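Local coordinates for protein predicted ATPase of the ABC class (Vibrio vulnificus, PDB 5D6A) that probably binds and hydrolyses ATP as an ATPase of the ABC class, and is seen here holding the non-hydrolysable ATP analogue AMP-PNP, at residues Ala42-Lys47 / Asp60-Asp65; Ala70-Ala75 / Arg141-Leu146; Phe101-Phe106 / Ile116-His121. All coordinates share one frame; numbering follows the deposited sequence.

Interaction 1: Ala42-Lys47 / Asp60-Asp65; sequences AYQQIK and DHIQSD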
loop_
_atom_site.group_PDB
_atom_site.type_symbol
_atom_site.label_atom_id
_atom_site.label_comp_id
_atom_site.label_asym_id
_atom_site.label_seq_id
_atom_site.Cartn_x
_atom_site.Cartn_y
_atom_site.Cartn_z
ATOM N N ALA A 42 32.202 21.774 -5.505
ATOM C CA ALA A 42 33.401 21.543 -6.317
ATOM C C ALA A 42 33.466 20.171 -7.009
ATOM O O ALA A 42 34.177 20.023 -8.003
ATOM C CB ALA A 42 34.653 21.769 -5.480
ATOM N N TYR A 43 32.745 19.173 -6.494
ATOM C CA TYR A 43 32.743 17.848 -7.135
ATOM C C TYR A 43 32.301 17.900 -8.603
ATOM O O TYR A 43 32.637 17.010 -9.382
ATOM C CB TYR A 43 31.870 16.835 -6.380
ATOM C CG TYR A 43 32.538 16.134 -5.212
ATOM C CD1 TYR A 43 33.576 15.232 -5.428
ATOM C CD2 TYR A 43 32.087 16.309 -3.907
ATOM C CE1 TYR A 43 34.178 14.563 -4.376
ATOM C CE2 TYR A 43 32.680 15.640 -2.849
ATOM C CZ TYR A 43 33.726 14.770 -3.089
ATOM O OH TYR A 43 34.320 14.101 -2.044
ATOM N N GLN A 44 31.548 18.935 -8.972
ATOM C CA GLN A 44 31.088 19.105 -10.354
ATOM C C GLN A 44 32.235 19.081 -11.363
ATOM O O GLN A 44 32.033 18.739 -12.527
ATOM C CB GLN A 44 30.313 20.422 -10.501
ATOM C CG GLN A 44 28.946 20.419 -9.838
ATOM C CD GLN A 44 27.988 19.452 -10.502
ATOM O OE1 GLN A 44 28.103 19.168 -11.697
ATOM N NE2 GLN A 44 27.025 18.948 -9.735
ATOM N N GLN A 45 33.433 19.444 -10.909
ATOM C CA GLN A 45 34.619 19.471 -11.766
ATOM C C GLN A 45 35.134 18.068 -12.104
ATOM O O GLN A 45 35.892 17.895 -13.056
ATOM C CB GLN A 45 35.727 20.294 -11.100
ATOM C CG GLN A 45 35.350 21.752 -10.858
ATOM C CD GLN A 45 36.418 22.526 -10.112
ATOM O OE1 GLN A 45 37.535 22.045 -9.919
ATOM N NE2 GLN A 45 36.079 23.738 -9.688
ATOM N N ILE A 46 34.722 17.077 -11.320
ATOM C CA ILE A 46 35.124 15.686 -11.531
ATOM C C ILE A 46 34.369 15.077 -12.712
ATOM O O ILE A 46 34.847 14.137 -13.347
ATOM C CB ILE A 46 34.869 14.844 -10.257
ATOM C CG1 ILE A 46 35.648 15.420 -9.069
ATOM C CG2 ILE A 46 35.241 13.387 -10.473
ATOM C CD1 ILE A 46 37.141 15.531 -9.303
ATOM N N LYS A 47 33.189 15.627 -12.994
ATOM C CA LYS A 47 32.337 15.173 -14.092
ATOM C C LYS A 47 33.140 14.948 -15.372
ATOM O O LYS A 47 33.964 15.784 -15.740
ATOM C CB LYS A 47 31.268 16.235 -14.372
ATOM C CG LYS A 47 30.183 15.807 -15.351
ATOM C CD LYS A 47 29.164 14.900 -14.689
ATOM C CE LYS A 47 28.177 15.674 -13.825
ATOM N NZ LYS A 47 27.239 16.495 -14.641
ATOM N N ASP A 60 28.740 10.411 -14.573
ATOM C CA ASP A 60 27.615 11.092 -15.225
ATOM C C ASP A 60 26.877 12.164 -14.434
ATOM O O ASP A 60 26.651 13.260 -14.947
ATOM C CB ASP A 60 26.599 10.044 -15.679
ATOM C CG ASP A 60 27.190 9.043 -16.646
ATOM O OD1 ASP A 60 28.112 9.408 -17.405
ATOM O OD2 ASP A 60 26.720 7.888 -16.659
ATOM N N HIS A 61 26.454 11.846 -13.219
ATOM C CA HIS A 61 25.728 12.819 -12.408
ATOM C C HIS A 61 26.327 12.951 -11.025
ATOM O O HIS A 61 26.447 11.973 -10.295
ATOM C CB HIS A 61 24.249 12.448 -12.293
ATOM C CG HIS A 61 23.461 13.397 -11.446
ATOM N ND1 HIS A 61 22.977 14.596 -11.923
ATOM C CD2 HIS A 61 23.085 13.331 -10.146
ATOM C CE1 HIS A 61 22.334 15.227 -10.956
ATOM N NE2 HIS A 61 22.384 14.480 -9.868
ATOM N N ILE A 62 26.693 14.178 -10.675
ATOM C CA ILE A 62 27.272 14.474 -9.379
ATOM C C ILE A 62 26.178 14.972 -8.441
ATOM O O ILE A 62 25.519 15.974 -8.723
ATOM C CB ILE A 62 28.363 15.561 -9.494
ATOM C CG1 ILE A 62 29.485 15.110 -10.439
ATOM C CG2 ILE A 62 28.926 15.911 -8.123
ATOM C CD1 ILE A 62 30.224 13.866 -9.990
ATOM N N GLN A 63 25.980 14.261 -7.335
ATOM C CA GLN A 63 24.990 14.655 -6.340
ATOM C C GLN A 63 25.349 16.030 -5.791
ATOM O O GLN A 63 26.527 16.369 -5.685
ATOM C CB GLN A 63 24.941 13.635 -5.201
ATOM C CG GLN A 63 26.260 13.461 -4.455
ATOM C CD GLN A 63 26.230 12.334 -3.438
ATOM O OE1 GLN A 63 27.189 11.575 -3.312
ATOM N NE2 GLN A 63 25.119 12.209 -2.719
ATOM N N SER A 64 24.334 16.818 -5.450
ATOM C CA SER A 64 24.546 18.162 -4.915
ATOM C C SER A 64 24.585 18.172 -3.388
ATOM O O SER A 64 24.782 19.222 -2.777
ATOM C CB SER A 64 23.430 19.093 -5.392
ATOM O OG SER A 64 22.166 18.654 -4.920
ATOM N N ASP A 65 24.412 17.004 -2.778
ATOM C CA ASP A 65 24.372 16.901 -1.327
ATOM C C ASP A 65 24.738 15.484 -0.882
ATOM O O ASP A 65 24.215 14.515 -1.432
ATOM C CB ASP A 65 22.950 17.246 -0.859
ATOM C CG ASP A 65 22.771 17.137 0.648
ATOM O OD1 ASP A 65 23.710 17.473 1.400
ATOM O OD2 ASP A 65 21.666 16.736 1.081
#
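Y43 O takes the N-H of I46 (N to O 2.8 Å), the bond of a 3-10 turn, and I62 leans on the same carbonyl from across the contact, with its CG1 3.8 Å from Y43 O. I62 is the centre of the packing. Its CG2 branch lies anti to the backbone N and meets CB of Y43 at 3.5 Å, while CG1 rests against K47, 3.7 Å from CE. Q44 passes alongside I62, pointing the other way: the bend at chi2 (-66°) swings the amide back, so that NE2 comes to 3.6 Å from I62 CB. K47 lies against I62, curled at chi2, chi3 and chi4. Its CD and CE lie by the carbonyl of D60; NZ is 3.3 Å from D60 O, but at a poor angle for a bond, and the methylenes do the touching. The polar ends of Y43 and D60 are held outside the two segments: Y43 OH bonds to P147 O, and D60 OD2 makes a salt bridge with R74. K47 leads straight into strand 48-51, which turns back to pair with strand 56-61, so this is a 3-10 turn packed beside the open end of an antiparallel beta hairpin.

Interaction 2: Ala70-Ala75 / Arg141-Leu146; sequences ASRFRA and RFRVNL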
loop_
_atom_site.group_PDB
_atom_site.type_symbol
_atom_site.label_atom_id
_atom_site.label_comp_id
_atom_site.label_asym_id
_atom_site.label_seq_id
_atom_site.Cartn_x
_atom_site.Cartn_y
_atom_site.Cartn_z
ATOM N N ALA A 70 22.939 9.227 -4.347
ATOM C CA ALA A 70 24.359 9.092 -4.690
ATOM C C ALA A 70 24.688 9.415 -6.148
ATOM O O ALA A 70 23.842 9.296 -7.034
ATOM C CB ALA A 70 24.852 7.695 -4.339
ATOM N N SER A 71 25.931 9.826 -6.378
ATOM C CA SER A 71 26.399 10.165 -7.717
ATOM C C SER A 71 26.451 8.922 -8.590
ATOM O O SER A 71 26.876 7.860 -8.138
ATOM C CB SER A 71 27.786 10.807 -7.658
ATOM O OG SER A 71 27.755 12.022 -6.937
ATOM N N ARG A 72 26.024 9.069 -9.843
ATOM C CA ARG A 72 25.992 7.961 -10.791
ATOM C C ARG A 72 27.321 7.796 -11.529
ATOM O O ARG A 72 27.905 8.771 -12.012
ATOM C CB ARG A 72 24.876 8.172 -11.812
ATOM C CG ARG A 72 23.484 8.327 -11.217
ATOM C CD ARG A 72 22.458 8.447 -12.329
ATOM N NE ARG A 72 21.091 8.641 -11.846
ATOM C CZ ARG A 72 20.252 7.665 -11.494
ATOM N NH1 ARG A 72 20.627 6.389 -11.532
ATOM N NH2 ARG A 72 19.028 7.969 -11.084
ATOM N N PHE A 73 27.783 6.548 -11.605
ATOM C CA PHE A 73 29.028 6.182 -12.278
ATOM C C PHE A 73 28.781 5.048 -13.270
ATOM O O PHE A 73 27.805 4.310 -13.149
ATOM C CB PHE A 73 30.066 5.706 -11.254
ATOM C CG PHE A 73 30.762 6.813 -10.512
ATOM C CD1 PHE A 73 30.060 7.662 -9.666
ATOM C CD2 PHE A 73 32.140 6.965 -10.615
ATOM C CE1 PHE A 73 30.714 8.668 -8.974
ATOM C CE2 PHE A 73 32.800 7.964 -9.917
ATOM C CZ PHE A 73 32.086 8.817 -9.096
ATOM N N ARG A 74 29.666 4.923 -14.253
ATOM C CA ARG A 74 29.597 3.844 -15.236
ATOM C C ARG A 74 31.009 3.429 -15.591
ATOM O O ARG A 74 31.919 4.253 -15.587
ATOM C CB ARG A 74 28.847 4.260 -16.505
ATOM C CG ARG A 74 27.391 4.630 -16.279
ATOM C CD ARG A 74 26.647 4.889 -17.581
ATOM N NE ARG A 74 27.233 5.979 -18.365
ATOM C CZ ARG A 74 28.057 5.829 -19.404
ATOM N NH1 ARG A 74 28.407 4.623 -19.843
ATOM N NH2 ARG A 74 28.523 6.905 -20.024
ATOM N N ALA A 75 31.194 2.149 -15.890
ATOM C CA ALA A 75 32.508 1.632 -16.250
ATOM C C ALA A 75 32.384 0.677 -17.423
ATOM O O ALA A 75 31.469 -0.141 -17.467
ATOM C CB ALA A 75 33.145 0.931 -15.063
ATOM N N ARG A 141 27.018 -0.207 -14.354
ATOM C CA ARG A 141 26.400 1.039 -13.935
ATOM C C ARG A 141 26.099 0.934 -12.452
ATOM O O ARG A 141 25.506 -0.047 -12.003
ATOM C CB ARG A 141 25.134 1.318 -14.732
ATOM C CG ARG A 141 25.374 1.449 -16.226
ATOM C CD ARG A 141 24.116 1.919 -16.928
ATOM N NE ARG A 141 24.296 2.041 -18.368
ATOM C CZ ARG A 141 23.320 2.343 -19.219
ATOM N NH1 ARG A 141 22.080 2.548 -18.783
ATOM N NH2 ARG A 141 23.582 2.428 -20.514
ATOM N N PHE A 142 26.511 1.947 -11.698
ATOM C CA PHE A 142 26.349 1.943 -10.254
ATOM C C PHE A 142 26.447 3.352 -9.680
ATOM O O PHE A 142 26.670 4.316 -10.413
ATOM C CB PHE A 142 27.432 1.045 -9.638
ATOM C CG PHE A 142 28.818 1.373 -10.109
ATOM C CD1 PHE A 142 29.328 0.782 -11.256
ATOM C CD2 PHE A 142 29.604 2.285 -9.422
ATOM C CE1 PHE A 142 30.600 1.088 -11.705
ATOM C CE2 PHE A 142 30.878 2.596 -9.865
ATOM C CZ PHE A 142 31.375 1.996 -11.009
ATOM N N ARG A 143 26.275 3.459 -8.365
ATOM C CA ARG A 143 26.348 4.742 -7.674
ATOM C C ARG A 143 27.551 4.805 -6.737
ATOM O O ARG A 143 28.070 3.775 -6.307
ATOM C CB ARG A 143 25.076 4.976 -6.864
ATOM C CG ARG A 143 23.799 5.069 -7.682
ATOM C CD ARG A 143 22.614 5.227 -6.746
ATOM N NE ARG A 143 21.337 5.422 -7.435
ATOM C CZ ARG A 143 20.813 6.606 -7.760
ATOM N NH1 ARG A 143 21.450 7.743 -7.480
ATOM N NH2 ARG A 143 19.638 6.653 -8.378
ATOM N N VAL A 144 27.988 6.025 -6.435
ATOM C CA VAL A 144 29.108 6.258 -5.524
ATOM C C VAL A 144 28.786 7.467 -4.649
ATOM O O VAL A 144 28.758 8.598 -5.131
ATOM C CB VAL A 144 30.432 6.514 -6.276
ATOM C CG1 VAL A 144 31.552 6.861 -5.300
ATOM C CG2 VAL A 144 30.809 5.305 -7.121
ATOM N N ASN A 145 28.534 7.222 -3.369
ATOM C CA ASN A 145 28.220 8.293 -2.436
ATOM C C ASN A 145 29.502 9.044 -2.070
ATOM O O ASN A 145 30.290 8.583 -1.245
ATOM C CB ASN A 145 27.539 7.724 -1.188
ATOM C CG ASN A 145 27.002 8.802 -0.269
ATOM O OD1 ASN A 145 27.141 9.994 -0.535
ATOM N ND2 ASN A 145 26.374 8.383 0.819
ATOM N N LEU A 146 29.701 10.201 -2.699
ATOM C CA LEU A 146 30.898 11.015 -2.474
ATOM C C LEU A 146 30.947 11.562 -1.040
ATOM O O LEU A 146 29.985 12.180 -0.580
ATOM C CB LEU A 146 30.955 12.156 -3.495
ATOM C CG LEU A 146 30.984 11.718 -4.966
ATOM C CD1 LEU A 146 30.910 12.919 -5.893
ATOM C CD2 LEU A 146 32.224 10.889 -5.270
#
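R72 and R143 share one chain shape: chi1 near -60° in both, then fully extended from CG to NE, which sends the two side chains off the sheet next to each other and in the same direction. Their guanidinium planes are turned 47° apart, and R143 NH2 sits over one face of the R72 group, 3.1 Å from R72 NH2. Both salt-bridge the carboxylate of D550, from the C-terminal part of the chain, which probably balances their charges. R143 NH1 gives a weak bond, 2.9 Å long, to A70 O, which lies at the edge of the guanidinium. Farther along the same face R74 and R141 lie alongside one another, CG to CG 3.8 Å, and both make salt bridges with E139, while R74 NE also bridges D60 and R141 NH1 bonds to H548 O.

The backbones beneath are neighbouring antiparallel strands, 71-78 and 137-144, of the sheet in the N-terminal region. S71-V144 and F73-F142 are the hydrogen-bonded pairs; R72-R143 and R74-R141 are the non-hydrogen-bonded ones. V144 N to S71 O spans 2.7 Å, and F73 and F142 bond each other both ways, F73 N to F142 O at 2.8 Å.

The face carrying F73, F142 and V144 is largely apolar. V144 lays CG2 over the F73 ring, 3.7 Å from its centroid, in a CH-pi contact. F142 has the less common chi1 of 51°, with CG between the backbone N and carbonyl carbon, and this turns its ring along the sheet until CE2 is 3.5 Å from F73 CB and its edge faces A75 CB. L146 places CD1 by S71 OG, a hydroxyl bonded to the backbone N of Q63. Helix 155-172 covers this side, with L166 and I170 on F142 and I161 on V144.

Interaction 3: Phe101-Phe106 / Ile116-His121; sequences FIARSF and IAISLH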
loop_
_atom_site.group_PDB
_atom_site.type_symbol
_atom_site.label_atom_id
_atom_site.label_comp_id
_atom_site.label_asym_id
_atom_site.label_seq_id
_atom_site.Cartn_x
_atom_site.Cartn_y
_atom_site.Cartn_z
ATOM N N PHE A 101 24.824 -12.358 -12.441
ATOM C CA PHE A 101 25.875 -12.895 -11.584
ATOM C C PHE A 101 26.998 -11.874 -11.392
ATOM O O PHE A 101 27.531 -11.732 -10.291
ATOM C CB PHE A 101 26.426 -14.198 -12.174
ATOM C CG PHE A 101 27.406 -14.906 -11.277
ATOM C CD1 PHE A 101 26.965 -15.830 -10.339
ATOM C CD2 PHE A 101 28.766 -14.652 -11.370
ATOM C CE1 PHE A 101 27.862 -16.484 -9.514
ATOM C CE2 PHE A 101 29.665 -15.301 -10.548
ATOM C CZ PHE A 101 29.214 -16.218 -9.618
ATOM N N ILE A 102 27.349 -11.166 -12.464
ATOM C CA ILE A 102 28.397 -10.139 -12.414
ATOM C C ILE A 102 28.006 -8.983 -11.484
ATOM O O ILE A 102 28.846 -8.456 -10.756
ATOM C CB ILE A 102 28.732 -9.619 -13.828
ATOM C CG1 ILE A 102 29.502 -10.694 -14.602
ATOM C CG2 ILE A 102 29.579 -8.355 -13.760
ATOM C CD1 ILE A 102 29.709 -10.375 -16.067
ATOM N N ALA A 103 26.732 -8.599 -11.510
ATOM C CA ALA A 103 26.232 -7.528 -10.649
ATOM C C ALA A 103 26.311 -7.937 -9.179
ATOM O O ALA A 103 26.700 -7.140 -8.325
ATOM C CB ALA A 103 24.801 -7.179 -11.017
ATOM N N ARG A 104 25.943 -9.186 -8.894
ATOM C CA ARG A 104 25.973 -9.712 -7.528
ATOM C C ARG A 104 27.403 -9.888 -7.035
ATOM O O ARG A 104 27.679 -9.697 -5.855
ATOM C CB ARG A 104 25.226 -11.042 -7.445
ATOM C CG ARG A 104 23.762 -10.953 -7.834
ATOM C CD ARG A 104 23.091 -12.312 -7.756
ATOM N NE ARG A 104 21.748 -12.280 -8.330
ATOM C CZ ARG A 104 20.648 -11.913 -7.676
ATOM N NH1 ARG A 104 20.701 -11.540 -6.401
ATOM N NH2 ARG A 104 19.481 -11.923 -8.306
ATOM N N SER A 105 28.304 -10.266 -7.941
ATOM C CA SER A 105 29.714 -10.427 -7.595
ATOM C C SER A 105 30.311 -9.068 -7.259
ATOM O O SER A 105 31.069 -8.935 -6.303
ATOM C CB SER A 105 30.493 -11.063 -8.747
ATOM O OG SER A 105 30.057 -12.386 -8.993
ATOM N N PHE A 106 29.955 -8.065 -8.055
ATOM C CA PHE A 106 30.429 -6.703 -7.847
ATOM C C PHE A 106 29.927 -6.163 -6.509
ATOM O O PHE A 106 30.647 -5.452 -5.810
ATOM C CB PHE A 106 29.951 -5.798 -8.983
ATOM C CG PHE A 106 30.422 -4.378 -8.868
ATOM C CD1 PHE A 106 29.684 -3.442 -8.154
ATOM C CD2 PHE A 106 31.599 -3.973 -9.475
ATOM C CE1 PHE A 106 30.114 -2.130 -8.046
ATOM C CE2 PHE A 106 32.035 -2.661 -9.371
ATOM C CZ PHE A 106 31.292 -1.738 -8.657
ATOM N N ILE A 116 29.999 2.629 -2.303
ATOM C CA ILE A 116 29.687 2.074 -3.611
ATOM C C ILE A 116 28.430 1.227 -3.500
ATOM O O ILE A 116 28.249 0.500 -2.524
ATOM C CB ILE A 116 30.844 1.204 -4.134
ATOM C CG1 ILE A 116 32.116 2.049 -4.257
ATOM C CG2 ILE A 116 30.478 0.575 -5.475
ATOM C CD1 ILE A 116 33.342 1.266 -4.672
ATOM N N ALA A 117 27.562 1.325 -4.502
ATOM C CA ALA A 117 26.322 0.560 -4.512
ATOM C C ALA A 117 25.859 0.271 -5.935
ATOM O O ALA A 117 25.910 1.142 -6.798
ATOM C CB ALA A 117 25.238 1.304 -3.749
ATOM N N ILE A 118 25.416 -0.963 -6.160
ATOM C CA ILE A 118 24.904 -1.393 -7.456
ATOM C C ILE A 118 23.493 -1.936 -7.230
ATOM O O ILE A 118 23.208 -2.528 -6.187
ATOM C CB ILE A 118 25.816 -2.452 -8.113
ATOM C CG1 ILE A 118 25.404 -2.687 -9.568
ATOM C CG2 ILE A 118 25.809 -3.755 -7.321
ATOM C CD1 ILE A 118 26.346 -3.595 -10.327
ATOM N N SER A 119 22.614 -1.735 -8.205
ATOM C CA SER A 119 21.218 -2.149 -8.073
ATOM C C SER A 119 21.001 -3.658 -8.273
ATOM O O SER A 119 21.169 -4.178 -9.377
ATOM C CB SER A 119 20.355 -1.353 -9.058
ATOM O OG SER A 119 18.976 -1.574 -8.826
ATOM N N LEU A 120 20.633 -4.347 -7.191
ATOM C CA LEU A 120 20.346 -5.787 -7.230
ATOM C C LEU A 120 18.841 -5.979 -7.207
ATOM O O LEU A 120 18.105 -5.068 -6.829
ATOM C CB LEU A 120 20.983 -6.513 -6.048
ATOM C CG LEU A 120 22.508 -6.470 -5.975
ATOM C CD1 LEU A 120 22.989 -7.153 -4.702
ATOM C CD2 LEU A 120 23.128 -7.112 -7.207
ATOM N N HIS A 121 18.384 -7.171 -7.581
ATOM C CA HIS A 121 16.949 -7.438 -7.675
ATOM C C HIS A 121 16.470 -8.613 -6.830
ATOM O O HIS A 121 15.576 -9.359 -7.239
ATOM C CB HIS A 121 16.588 -7.646 -9.144
ATOM C CG HIS A 121 17.152 -6.589 -10.034
ATOM N ND1 HIS A 121 18.386 -6.713 -10.636
ATOM C CD2 HIS A 121 16.690 -5.362 -10.373
ATOM C CE1 HIS A 121 18.644 -5.621 -11.331
ATOM N NE2 HIS A 121 17.631 -4.786 -11.190
#
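F106 and I116 meet at about a right angle, the isoleucine bringing its CG2 methyl to 3.7 Å from F106 CE1. I118 comes to the same ring another way, with CG2 near the ring plane at the edge, 4.0 Å from F106 CD1. F106 is placed for both by a chi1 of -179°: CG stands anti to the backbone N, and the ring extends from the helix to the chain that passes beside it.

I118 works with both branches. Its CG1 lies anti to the backbone N (chi1 -169°) and carries CD1 up to the helix, 4.0 Å from CB of A103. The other branch, CG2, besides touching the F106 ring, lies 3.6 Å from A103 O. With only a methyl at A103, the isoleucine comes close to the helix backbone. Two residues on, L120 lays CD2 against the same turn, 3.7 Å from A103 O, and crosses R104 at a slant so that this methyl is 3.9 Å from R104 CG. Only the aliphatic part of R104 is used here; the extended chain carries the guanidinium onward to a salt bridge with D100 and a bond to the carbonyl of G122. Across the two segments the contact is thus purely van der Waals, running from buried F106 to exposed L120.

Helix 92-109 is in this way laid over strand 116-117 and the chain that follows it. F169 and I170 of helix 155-172 also pack on F106, V131 of strand 131-133 touches A103, and A117 holds the strand to 137-144 by a backbone bond with R143.

All three contacts belong to one antiparallel sheet and its surroundings in the N-terminal region. Interaction 2 joins two strands inside it by backbone bonds and has the most buried residues, seven of the twelve that touch. Interaction 1 is closest to the surface, at the sheet's margin, where buried I62 and Y43 are flanked by exposed Q44 and K47; it meets interaction 2 where strands 56-61 and 71-78 are neighbours. Interaction 3, nested in the chain between the strands of interaction 2, packs a helix by van der Waals contact, from a buried end to an exposed one. It adjoins interaction 2 where strands 137-144 and 116-117 pair, and the rings of F106 and F142 meet. Interactions 1 and 3 do not touch.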